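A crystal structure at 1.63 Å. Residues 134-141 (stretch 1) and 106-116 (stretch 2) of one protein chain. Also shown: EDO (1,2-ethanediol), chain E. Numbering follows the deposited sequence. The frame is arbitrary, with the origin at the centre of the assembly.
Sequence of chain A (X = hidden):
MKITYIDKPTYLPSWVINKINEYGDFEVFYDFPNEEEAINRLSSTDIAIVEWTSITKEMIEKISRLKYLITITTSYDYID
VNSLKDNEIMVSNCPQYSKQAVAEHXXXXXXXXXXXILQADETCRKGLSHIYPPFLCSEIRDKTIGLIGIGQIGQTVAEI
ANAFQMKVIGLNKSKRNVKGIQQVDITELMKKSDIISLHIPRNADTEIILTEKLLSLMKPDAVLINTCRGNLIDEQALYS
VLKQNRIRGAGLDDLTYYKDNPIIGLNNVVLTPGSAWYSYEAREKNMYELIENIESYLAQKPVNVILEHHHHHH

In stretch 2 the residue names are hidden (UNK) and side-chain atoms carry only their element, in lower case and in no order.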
# COMPACT_ATOMS: atom_id res chain seq x y z
N PRO A 134 2.87 17.88 -5.81
CA PRO A 134 2.15 17.55 -4.57
C PRO A 134 2.36 16.13 -4.10
O PRO A 134 2.05 15.84 -2.93
CB PRO A 134 0.67 17.79 -4.94
CG PRO A 134 0.70 18.61 -6.18
CD PRO A 134 1.93 18.15 -6.91
N PHE A 135 2.90 15.25 -4.94
CA PHE A 135 2.97 13.82 -4.65
C PHE A 135 4.40 13.31 -4.53
O PHE A 135 4.63 12.10 -4.54
CB PHE A 135 2.18 13.06 -5.72
CG PHE A 135 0.77 13.54 -5.80
CD1 PHE A 135 -0.10 13.29 -4.75
CD2 PHE A 135 0.32 14.31 -6.86
CE1 PHE A 135 -1.40 13.77 -4.77
CE2 PHE A 135 -0.98 14.79 -6.90
CZ PHE A 135 -1.85 14.52 -5.85
N LEU A 136 5.35 14.22 -4.40
CA LEU A 136 6.72 13.85 -4.05
C LEU A 136 6.72 12.98 -2.81
O LEU A 136 6.22 13.39 -1.75
CB LEU A 136 7.54 15.11 -3.79
CG LEU A 136 9.00 14.92 -3.37
CD1 LEU A 136 9.78 14.19 -4.47
CD2 LEU A 136 9.61 16.27 -3.08
N CYS A 137 7.25 11.77 -2.93
CA CYS A 137 7.15 10.78 -1.87
C CYS A 137 8.53 10.25 -1.51
O CYS A 137 9.55 10.58 -2.14
CB CYS A 137 6.24 9.62 -2.28
SG CYS A 137 6.96 8.55 -3.54
N SER A 138 8.56 9.42 -0.48
CA SER A 138 9.75 8.67 -0.10
C SER A 138 9.54 7.20 -0.40
O SER A 138 8.45 6.65 -0.15
CB SER A 138 10.08 8.85 1.39
OG SER A 138 10.59 10.14 1.65
N GLU A 139 10.56 6.56 -0.96
CA GLU A 139 10.56 5.11 -1.03
C GLU A 139 10.69 4.55 0.37
O GLU A 139 11.40 5.11 1.21
CB GLU A 139 11.71 4.60 -1.90
CG GLU A 139 11.50 4.93 -3.38
CD GLU A 139 12.76 4.86 -4.22
OE1 GLU A 139 12.75 5.44 -5.33
OE2 GLU A 139 13.77 4.23 -3.80
N ILE A 140 9.99 3.44 0.64
CA ILE A 140 10.15 2.82 1.95
C ILE A 140 11.37 1.90 2.01
O ILE A 140 11.86 1.62 3.11
CB ILE A 140 8.87 2.07 2.39
CG1 ILE A 140 8.64 0.77 1.61
CG2 ILE A 140 7.66 3.00 2.33
CD1 ILE A 140 7.41 -0.07 2.19
N ARG A 141 11.90 1.47 0.87
CA ARG A 141 13.11 0.65 0.92
C ARG A 141 14.22 1.43 1.60
O ARG A 141 14.38 2.64 1.39
CB ARG A 141 13.53 0.22 -0.49
CG ARG A 141 14.85 -0.54 -0.53
CD ARG A 141 15.24 -0.94 -1.94
NE ARG A 141 16.58 -1.52 -1.99
CZ ARG A 141 16.85 -2.74 -2.46
NH1 ARG A 141 15.88 -3.50 -2.93
NH2 ARG A 141 18.10 -3.18 -2.46
N UNK A 106 -1.04 -2.58 7.41
CA UNK A 106 -0.03 -1.60 7.78
C UNK A 106 0.60 -1.01 6.52
O UNK A 106 0.78 0.21 6.41
c UNK A 106 1.04 -2.23 8.69
c UNK A 106 2.24 -1.29 8.84
c UNK A 106 0.47 -2.58 10.07
N UNK A 107 0.92 -1.86 5.56
CA UNK A 107 1.53 -1.38 4.32
C UNK A 107 0.51 -0.68 3.44
O UNK A 107 0.84 0.30 2.78
c UNK A 107 2.24 -2.52 3.60
c UNK A 107 3.51 -2.93 4.29
c UNK A 107 4.65 -4.16 6.00
c UNK A 107 4.71 -2.34 3.92
c UNK A 107 5.88 -2.67 4.57
c UNK A 107 3.49 -3.83 5.35
c UNK A 107 5.86 -3.58 5.61
N UNK A 108 -0.75 -1.14 3.44
CA UNK A 108 -1.80 -0.41 2.75
C UNK A 108 -1.88 1.03 3.25
O UNK A 108 -1.91 1.98 2.47
c UNK A 108 -3.15 -1.11 2.93
N UNK A 109 -1.91 1.20 4.58
CA UNK A 109 -1.99 2.54 5.15
C UNK A 109 -0.72 3.35 4.88
O UNK A 109 -0.80 4.53 4.54
c UNK A 109 -3.67 1.73 8.56
c UNK A 109 -4.68 3.03 6.64
c UNK A 109 -2.23 2.45 6.65
c UNK A 109 -3.63 1.99 7.05
N UNK A 110 0.44 2.73 5.07
CA UNK A 110 1.71 3.42 4.87
C UNK A 110 1.82 3.96 3.46
O UNK A 110 2.19 5.12 3.25
c UNK A 110 4.70 4.19 5.45
c UNK A 110 2.87 2.47 5.18
c UNK A 110 4.29 2.88 4.79
c UNK A 110 5.28 1.77 5.15
N UNK A 111 1.49 3.13 2.47
CA UNK A 111 1.55 3.58 1.08
C UNK A 111 0.49 4.64 0.79
O UNK A 111 0.75 5.60 0.07
c UNK A 111 3.86 2.15 -0.34
c UNK A 111 1.38 2.38 0.14
c UNK A 111 2.64 1.55 -0.04
c UNK A 111 3.71 -0.61 -0.07
c UNK A 111 2.58 0.17 0.08
c UNK A 111 4.93 -0.01 -0.38
c UNK A 111 5.01 1.37 -0.50
N UNK A 112 -0.72 4.48 1.35
CA UNK A 112 -1.77 5.47 1.14
C UNK A 112 -1.34 6.84 1.67
O UNK A 112 -1.62 7.87 1.06
c UNK A 112 -3.07 5.01 1.80
N UNK A 113 -0.66 6.86 2.82
CA UNK A 113 -0.13 8.11 3.35
C UNK A 113 1.01 8.61 2.48
O UNK A 113 1.02 9.78 2.05
c UNK A 113 1.07 9.18 5.30
c UNK A 113 -0.84 7.59 5.74
c UNK A 113 0.34 7.93 4.81
N UNK A 114 1.98 7.74 2.20
CA UNK A 114 3.20 8.16 1.54
C UNK A 114 2.92 8.70 0.15
O UNK A 114 3.52 9.68 -0.28
o UNK A 114 5.27 7.82 3.40
c UNK A 114 5.38 7.19 2.35
n UNK A 114 6.53 6.66 1.93
c UNK A 114 4.19 6.99 1.45
N UNK A 115 2.00 8.06 -0.57
CA UNK A 115 1.71 8.43 -1.95
C UNK A 115 0.54 9.40 -2.04
O UNK A 115 0.16 9.79 -3.16
c UNK A 115 1.43 7.17 -2.79
n UNK A 115 5.10 5.98 -5.64
n UNK A 115 5.00 5.89 -3.33
c UNK A 115 2.54 6.11 -2.81
c UNK A 115 3.84 6.77 -3.22
c UNK A 115 5.61 5.58 -4.48
n UNK A 115 6.71 4.85 -4.49
N UNK A 116 -0.04 9.79 -0.90
CA UNK A 116 -1.19 10.70 -0.86
C UNK A 116 -2.28 10.23 -1.80
O UNK A 116 -2.83 11.00 -2.60
c UNK A 116 1.36 14.82 0.66
c UNK A 116 0.15 12.75 -0.11
c UNK A 116 0.43 14.23 -0.39
n UNK A 116 2.74 14.26 0.59
c UNK A 116 -0.77 12.14 -1.16
C1 EDO E . 12.82 -4.53 -2.54
O1 EDO E . 12.25 -3.30 -2.06
C2 EDO E . 12.94 -4.48 -4.06
O2 EDO E . 13.98 -3.56 -4.41
O HOH W 1 9.20 6.08 3.48
O HOH W 2 6.02 10.21 1.11
O HOH W 3 3.24 12.17 -1.78
O HOH W 4 6.91 4.66 -1.50
O HOH W 5 4.21 15.40 -1.38

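Position 106 has three side-chain carbons, the first carrying the other two. It lies out of reach of stretch 1. It is Val 106.

Position 107 has one carbon and then a ring of six carbons. The ring meets Ile 140 at its edge. This is Phe 107; its CE2 lies 3.8 Å from CD1 of Ile 140.

Position 108 has a single side-chain carbon and no contact. It is Ala 108.

Position 109 has four carbons, forked at the second, and is also out of reach. It is Leu 109.

Position 110 has the same four carbons and fork, but its CA-to-CB bond points toward stretch 1, and a carbon of the fork meets CG2 of Ile 140. It is Leu 110, and the carbon is CD2, at 3.9 Å from CG2 of Ile 140.

Position 111 again has one carbon and a ring of six carbons. The ring comes close to CD1 of Ile 140. It is Phe 111. Its CZ is 3.6 Å from CD1 of Ile 140.

Position 112 has one carbon and makes no contact. It is Ala 112.

Position 113 has three carbons, branched at the first, and is out of reach. It is Val 113.

Position 114 has two carbons, the second carrying one oxygen and one nitrogen. The nitrogen comes close to O of Ser 138. This terminal amide on a short chain is Asn 114. Its ND2 is 2.8 Å from O of Ser 138, and it donates to water 1 at 3.1 Å.

Position 115 has three carbons, a nitrogen, and a carbon carrying two more nitrogens. Its CA-to-CB bond points away, but the end of the chain comes nearer, and SG of Cys 137 lies over one face of the planar group. This guanidinium is Arg 115. Its NE is 3.3 Å from SG of Cys 137.

Position 116 has four carbons in a row ending in nitrogen. The chain runs past O of Pro 134 and the ring of Phe 135. It is Lys 116. Its CD is 3.4 Å from O of Pro 134, and its CB is 3.8 Å from CD1 of Phe 135. Its positive phi fits the Schellman motif that ends the helix.

The contact is apolar around Ile 140, which packs against Phe 107, Leu 110 and Phe 111, and mixed near the helix end, where waters link the stretches. Water 2 donates to O of Asn 114 (2.9 Å) and accepts from N of Ser 138 (3.1 Å). Water 4 accepts from NE of Arg 115 and donates to O of Ser 138, both at 2.9 Å.

Stretch 2, residues 106-116: VFALLFAVNRK
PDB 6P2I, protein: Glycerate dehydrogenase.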